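Local atomic coordinates of DNA ligase (Archaeoglobus fulgidus, PDB entry 3GDE), a protein that joins DNA strands at nicks using ATP, probably in replication, recombination and repair, releasing AMP and diphosphate. Residues A[200-205]-A[216-221]; A[505-510]-A[546-551]. All blocks are in the same frame, centred on the assembly; numbering follows the deposited sequence.

Interaction 1: residues A[200-205]-A[216-221]; sequences LGRVAV and RKMKIE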
loop_
_atom_site.group_PDB
_atom_site.type_symbol
_atom_site.label_atom_id
_atom_site.label_comp_id
_atom_site.label_asym_id
_atom_site.label_seq_id
_atom_site.Cartn_x
_atom_site.Cartn_y
_atom_site.Cartn_z
ATOM N N LEU A 200 10.690 7.250 1.957
ATOM C CA LEU A 200 11.657 7.024 3.030
ATOM C C LEU A 200 13.092 7.274 2.608
ATOM O O LEU A 200 13.931 7.627 3.433
ATOM C CB LEU A 200 11.534 5.606 3.604
ATOM C CG LEU A 200 10.941 5.459 5.003
ATOM C CD1 LEU A 200 11.264 4.080 5.568
ATOM C CD2 LEU A 200 11.424 6.556 5.971
ATOM N N GLY A 201 13.372 7.063 1.326
ATOM C CA GLY A 201 14.682 7.359 0.758
ATOM C C GLY A 201 15.002 8.839 0.830
ATOM O O GLY A 201 16.071 9.222 1.309
ATOM N N ARG A 202 14.063 9.663 0.357
ATOM C CA ARG A 202 14.146 11.115 0.470
ATOM C C ARG A 202 14.353 11.541 1.925
ATOM O O ARG A 202 15.186 12.395 2.216
ATOM C CB ARG A 202 12.867 11.759 -0.077
ATOM C CG ARG A 202 13.084 13.062 -0.829
ATOM C CD ARG A 202 12.518 14.294 -0.143
ATOM N NE ARG A 202 11.128 14.502 -0.520
ATOM C CZ ARG A 202 10.513 15.680 -0.632
ATOM N NH1 ARG A 202 11.159 16.823 -0.408
ATOM N NH2 ARG A 202 9.226 15.705 -0.980
ATOM N N VAL A 203 13.576 10.952 2.825
ATOM C CA VAL A 203 13.680 11.232 4.257
ATOM C C VAL A 203 15.080 10.895 4.815
ATOM O O VAL A 203 15.651 11.687 5.573
ATOM C CB VAL A 203 12.537 10.523 5.060
ATOM C CG1 VAL A 203 12.792 10.552 6.560
ATOM C CG2 VAL A 203 11.196 11.178 4.761
ATOM N N ALA A 204 15.624 9.738 4.435
ATOM C CA ALA A 204 16.955 9.317 4.877
ATOM C C ALA A 204 18.027 10.316 4.424
ATOM O O ALA A 204 18.890 10.720 5.217
ATOM C CB ALA A 204 17.272 7.925 4.373
ATOM N N VAL A 205 17.942 10.733 3.162
ATOM C CA VAL A 205 18.884 11.694 2.608
ATOM C C VAL A 205 18.829 13.042 3.349
ATOM O O VAL A 205 19.861 13.654 3.601
ATOM C CB VAL A 205 18.704 11.859 1.077
ATOM C CG1 VAL A 205 19.616 12.971 0.513
ATOM C CG2 VAL A 205 18.966 10.526 0.363
ATOM N N ARG A 216 12.382 18.461 10.504
ATOM C CA ARG A 216 11.292 19.280 11.044
ATOM C C ARG A 216 10.860 20.337 10.046
ATOM O O ARG A 216 9.694 20.697 9.995
ATOM C CB ARG A 216 11.714 19.969 12.339
ATOM C CG ARG A 216 11.759 19.084 13.559
ATOM C CD ARG A 216 12.434 19.846 14.693
ATOM N NE ARG A 216 12.528 19.067 15.925
ATOM C CZ ARG A 216 11.687 19.171 16.955
ATOM N NH1 ARG A 216 10.664 20.025 16.923
ATOM N NH2 ARG A 216 11.868 18.412 18.030
ATOM N N LYS A 217 11.816 20.805 9.251
ATOM C CA LYS A 217 11.628 21.869 8.269
ATOM C C LYS A 217 10.918 21.416 6.989
ATOM O O LYS A 217 10.550 22.250 6.155
ATOM C CB LYS A 217 12.995 22.450 7.897
ATOM C CG LYS A 217 13.021 23.956 7.661
ATOM C CD LYS A 217 14.434 24.440 7.290
ATOM C CE LYS A 217 15.420 24.287 8.452
ATOM N NZ LYS A 217 16.820 24.596 8.030
ATOM N N MET A 218 10.746 20.108 6.815
ATOM C CA MET A 218 10.051 19.589 5.630
ATOM C C MET A 218 8.558 19.945 5.642
ATOM O O MET A 218 7.884 19.854 6.675
ATOM C CB MET A 218 10.259 18.081 5.469
ATOM C CG MET A 218 11.714 17.682 5.282
ATOM S SD MET A 218 11.969 15.955 4.857
ATOM C CE MET A 218 11.649 15.987 3.094
ATOM N N LYS A 219 8.060 20.372 4.487
ATOM C CA LYS A 219 6.671 20.808 4.350
ATOM C C LYS A 219 5.938 20.017 3.272
ATOM O O LYS A 219 6.562 19.383 2.410
ATOM C CB LYS A 219 6.595 22.302 4.004
ATOM C CG LYS A 219 7.133 23.243 5.047
ATOM C CD LYS A 219 7.314 24.622 4.436
ATOM C CE LYS A 219 8.084 25.558 5.369
ATOM N NZ LYS A 219 8.434 26.832 4.663
ATOM N N ILE A 220 4.608 20.063 3.337
ATOM C CA ILE A 220 3.750 19.563 2.272
ATOM C C ILE A 220 3.990 20.407 1.023
ATOM O O ILE A 220 4.014 21.631 1.091
ATOM C CB ILE A 220 2.243 19.648 2.665
ATOM C CG1 ILE A 220 1.957 18.802 3.912
ATOM C CG2 ILE A 220 1.350 19.246 1.494
ATOM C CD1 ILE A 220 0.628 19.095 4.581
ATOM N N GLU A 221 4.192 19.740 -0.107
ATOM C CA GLU A 221 4.221 20.414 -1.389
ATOM C C GLU A 221 3.194 19.797 -2.332
ATOM O O GLU A 221 2.961 18.579 -2.309
ATOM C CB GLU A 221 5.642 20.461 -1.991
ATOM C CG GLU A 221 6.399 19.153 -2.044
ATOM C CD GLU A 221 7.907 19.344 -2.281
ATOM O OE1 GLU A 221 8.652 19.579 -1.296
ATOM O OE2 GLU A 221 8.347 19.243 -3.454
#

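Interaction 2: residues A[505-510]-A[546-551]; sequences VAYQEI and ENLYKL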
loop_
_atom_site.group_PDB
_atom_site.type_symbol
_atom_site.label_atom_id
_atom_site.label_comp_id
_atom_site.label_asym_id
_atom_site.label_seq_id
_atom_site.Cartn_x
_atom_site.Cartn_y
_atom_site.Cartn_z
ATOM N N VAL A 505 -12.377 -9.195 2.828
ATOM C CA VAL A 505 -12.962 -10.295 3.585
ATOM C C VAL A 505 -13.924 -9.758 4.651
ATOM O O VAL A 505 -13.559 -8.875 5.442
ATOM C CB VAL A 505 -11.860 -11.141 4.276
ATOM C CG1 VAL A 505 -12.459 -12.294 5.068
ATOM C CG2 VAL A 505 -10.863 -11.672 3.256
ATOM N N ALA A 506 -15.148 -10.296 4.658
ATOM C CA ALA A 506 -16.104 -10.048 5.731
ATOM C C ALA A 506 -16.014 -11.174 6.762
ATOM O O ALA A 506 -15.510 -12.257 6.475
ATOM C CB ALA A 506 -17.521 -9.944 5.172
ATOM N N TYR A 507 -16.522 -10.925 7.961
ATOM C CA TYR A 507 -16.470 -11.913 9.030
ATOM C C TYR A 507 -17.613 -11.671 10.014
ATOM O O TYR A 507 -18.185 -10.580 10.043
ATOM C CB TYR A 507 -15.117 -11.821 9.755
ATOM C CG TYR A 507 -14.849 -10.461 10.356
ATOM C CD1 TYR A 507 -15.116 -10.211 11.698
ATOM C CD2 TYR A 507 -14.332 -9.418 9.577
ATOM C CE1 TYR A 507 -14.888 -8.961 12.258
ATOM C CE2 TYR A 507 -14.097 -8.148 10.133
ATOM C CZ TYR A 507 -14.379 -7.932 11.475
ATOM O OH TYR A 507 -14.151 -6.690 12.048
ATOM N N GLN A 508 -17.936 -12.682 10.819
ATOM C CA GLN A 508 -18.906 -12.515 11.913
ATOM C C GLN A 508 -18.228 -12.038 13.197
ATOM O O GLN A 508 -18.758 -11.181 13.912
ATOM C CB GLN A 508 -19.688 -13.810 12.175
ATOM C CG GLN A 508 -20.735 -14.150 11.101
ATOM C CD GLN A 508 -21.690 -13.005 10.808
ATOM O OE1 GLN A 508 -22.285 -12.429 11.719
ATOM N NE2 GLN A 508 -21.828 -12.661 9.528
ATOM N N GLU A 509 -17.051 -12.596 13.472
ATOM C CA GLU A 509 -16.329 -12.324 14.707
ATOM C C GLU A 509 -14.823 -12.550 14.553
ATOM O O GLU A 509 -14.394 -13.394 13.775
ATOM C CB GLU A 509 -16.882 -13.209 15.831
ATOM C CG GLU A 509 -16.465 -12.767 17.228
ATOM C CD GLU A 509 -17.032 -13.643 18.345
ATOM O OE1 GLU A 509 -17.268 -14.865 18.131
ATOM O OE2 GLU A 509 -17.231 -13.089 19.454
ATOM N N ILE A 510 -14.033 -11.767 15.278
ATOM C CA ILE A 510 -12.620 -12.076 15.497
ATOM C C ILE A 510 -12.514 -12.709 16.891
ATOM O O ILE A 510 -12.942 -12.107 17.874
ATOM C CB ILE A 510 -11.704 -10.816 15.414
ATOM C CG1 ILE A 510 -11.831 -10.132 14.051
ATOM C CG2 ILE A 510 -10.243 -11.194 15.671
ATOM C CD1 ILE A 510 -11.436 -8.658 14.054
ATOM N N GLU A 546 -6.373 -6.227 16.291
ATOM C CA GLU A 546 -6.409 -6.072 17.748
ATOM C C GLU A 546 -7.469 -5.071 18.204
ATOM O O GLU A 546 -8.261 -5.375 19.091
ATOM C CB GLU A 546 -5.035 -5.643 18.278
ATOM C CG GLU A 546 -4.033 -6.778 18.370
ATOM C CD GLU A 546 -2.567 -6.313 18.462
ATOM O OE1 GLU A 546 -2.292 -5.089 18.413
ATOM O OE2 GLU A 546 -1.688 -7.200 18.574
ATOM N N ASN A 547 -7.463 -3.880 17.606
ATOM C CA ASN A 547 -8.442 -2.838 17.924
ATOM C C ASN A 547 -9.865 -3.267 17.571
ATOM O O ASN A 547 -10.795 -3.035 18.344
ATOM C CB ASN A 547 -8.104 -1.515 17.212
ATOM C CG ASN A 547 -6.826 -0.853 17.745
ATOM O OD1 ASN A 547 -6.403 -1.084 18.882
ATOM N ND2 ASN A 547 -6.208 -0.025 16.911
ATOM N N LEU A 548 -10.030 -3.900 16.414
ATOM C CA LEU A 548 -11.350 -4.393 16.016
ATOM C C LEU A 548 -11.856 -5.499 16.941
ATOM O O LEU A 548 -13.051 -5.553 17.244
ATOM C CB LEU A 548 -11.378 -4.822 14.547
ATOM C CG LEU A 548 -11.194 -3.694 13.510
ATOM C CD1 LEU A 548 -11.072 -4.257 12.096
ATOM C CD2 LEU A 548 -12.304 -2.651 13.576
ATOM N N TYR A 549 -10.940 -6.352 17.409
ATOM C CA TYR A 549 -11.263 -7.371 18.414
ATOM C C TYR A 549 -11.751 -6.753 19.730
ATOM O O TYR A 549 -12.826 -7.091 20.209
ATOM C CB TYR A 549 -10.067 -8.294 18.680
ATOM C CG TYR A 549 -10.298 -9.238 19.834
ATOM C CD1 TYR A 549 -10.934 -10.461 19.638
ATOM C CD2 TYR A 549 -9.902 -8.900 21.130
ATOM C CE1 TYR A 549 -11.168 -11.330 20.694
ATOM C CE2 TYR A 549 -10.127 -9.763 22.198
ATOM C CZ TYR A 549 -10.764 -10.974 21.971
ATOM O OH TYR A 549 -10.987 -11.833 23.017
ATOM N N LYS A 550 -10.951 -5.851 20.296
ATOM C CA LYS A 550 -11.262 -5.172 21.564
ATOM C C LYS A 550 -12.601 -4.446 21.541
ATOM O O LYS A 550 -13.235 -4.268 22.580
ATOM C CB LYS A 550 -10.153 -4.173 21.936
ATOM C CG LYS A 550 -8.966 -4.810 22.647
ATOM C CD LYS A 550 -8.058 -3.778 23.319
ATOM C CE LYS A 550 -6.864 -3.399 22.449
ATOM N NZ LYS A 550 -5.699 -2.900 23.265
ATOM N N LEU A 551 -13.008 -4.040 20.342
ATOM C CA LEU A 551 -14.197 -3.235 20.130
ATOM C C LEU A 551 -15.476 -4.075 20.071
ATOM O O LEU A 551 -16.579 -3.534 20.094
ATOM C CB LEU A 551 -14.030 -2.418 18.849
ATOM C CG LEU A 551 -14.978 -1.251 18.599
ATOM C CD1 LEU A 551 -14.543 -0.017 19.374
ATOM C CD2 LEU A 551 -15.026 -0.978 17.118
#

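Interaction 1: residues A[200-205]-A[216-221]
Where helix 200-216 gives way to the extended chain that leads to strand 230-233, Arg202, near the start of the helix, reaches across to Met218 and Glu221, showing how one guanidinium can serve an apolar and a charged neighbour at once. The methyl CE of Met218 rests over one face of the group, 3.6 Å from NH1 of Arg202, and is also 3.8 Å from CD of the arginine. A bend at the last torsion of Met218 (chi3 81°) turns this methyl onto the guanidinium. Glu221 comes in at the edge, near the guanidinium plane, with OE1 3.8 Å from NH1 of Arg202 and 3.9 Å from NH2. This is a long salt bridge, and because the carboxylate plane stands 82° from that of the guanidinium, the two groups do not pair side by side. Shortening Arg202 to an alanine would probably leave Glu221 without this opposite charge and Met218 CE without the flat group it rests on. Thr197, on the preceding helix, touches both Arg202 and Met218. Here a helix is tied at the surface to the chain leaving it, probably on the path from the helical DNA-binding domain to the adenylation domain.

Interaction 2: residues A[505-510]-A[546-551]
A backbone carbonyl points at the rim of an aromatic ring: Ile510 O lies only 3.1 Å from CD1 of Tyr549, near the ring plane, and 3.4 Å from CE1 of the same residue. The approach is consistent with a bent C-H···O contact, chiefly to the hydrogen on CD1, at the ring edge and not over its face. It joins the C-terminal helix 542-550 to the OB-fold domain, at the strand pair 509-512 and 520-523, where Gln508 and Glu509 both face Arg523 in a classic beta bulge. The Tyr549 ring also meets Phe553 edge-to-face and the ring of Tyr520, with planes about 55° apart.

The rest of the contact is apolar, and Ile510 divides its two branches between neighbouring residues of the helix. Its first torsion (chi1 -59°) sends them apart, CG1 beside the backbone N and CG2 anti to it; the extended chi2 (157°) then takes CD1 to 3.9 Å from CB of Leu548, while CG2 sits 4.1 Å from CD1 of Tyr549. Leu548 and Tyr507 share Leu428, on strand 428-437, as a neighbour. The leucine side chain is about 8 Å from the side chains of Arg414 and Lys420, predicted ATP-binding residues, which puts this part of the helix near the predicted nucleotide site in this closed form of the enzyme. Tyr507 crosses Leu548 at about a right angle, its hydroxyl oxygen OH meeting the methyl CD1 of Leu548 at 3.9 Å.

Overall arrangement
Taken together, the two contacts illustrate how chemistry follows position in a multidomain enzyme. Interaction 1 is a surface contact, where a long charged chain can meet both a methyl group and a carboxylate; interaction 2 is largely buried and relies on branched aliphatic groups and an aromatic edge. They hold different elements: a helix and the loop directly after it in the first, the strand ends and intervening residues of 505-510 and the C-terminal helix, 36 residues apart at their closest ends, in the second. Neither uses a hydrogen bond between its segments. Their centres are 35 Å apart, with nearest atoms about 21 Å apart, and they follow one another along the chain.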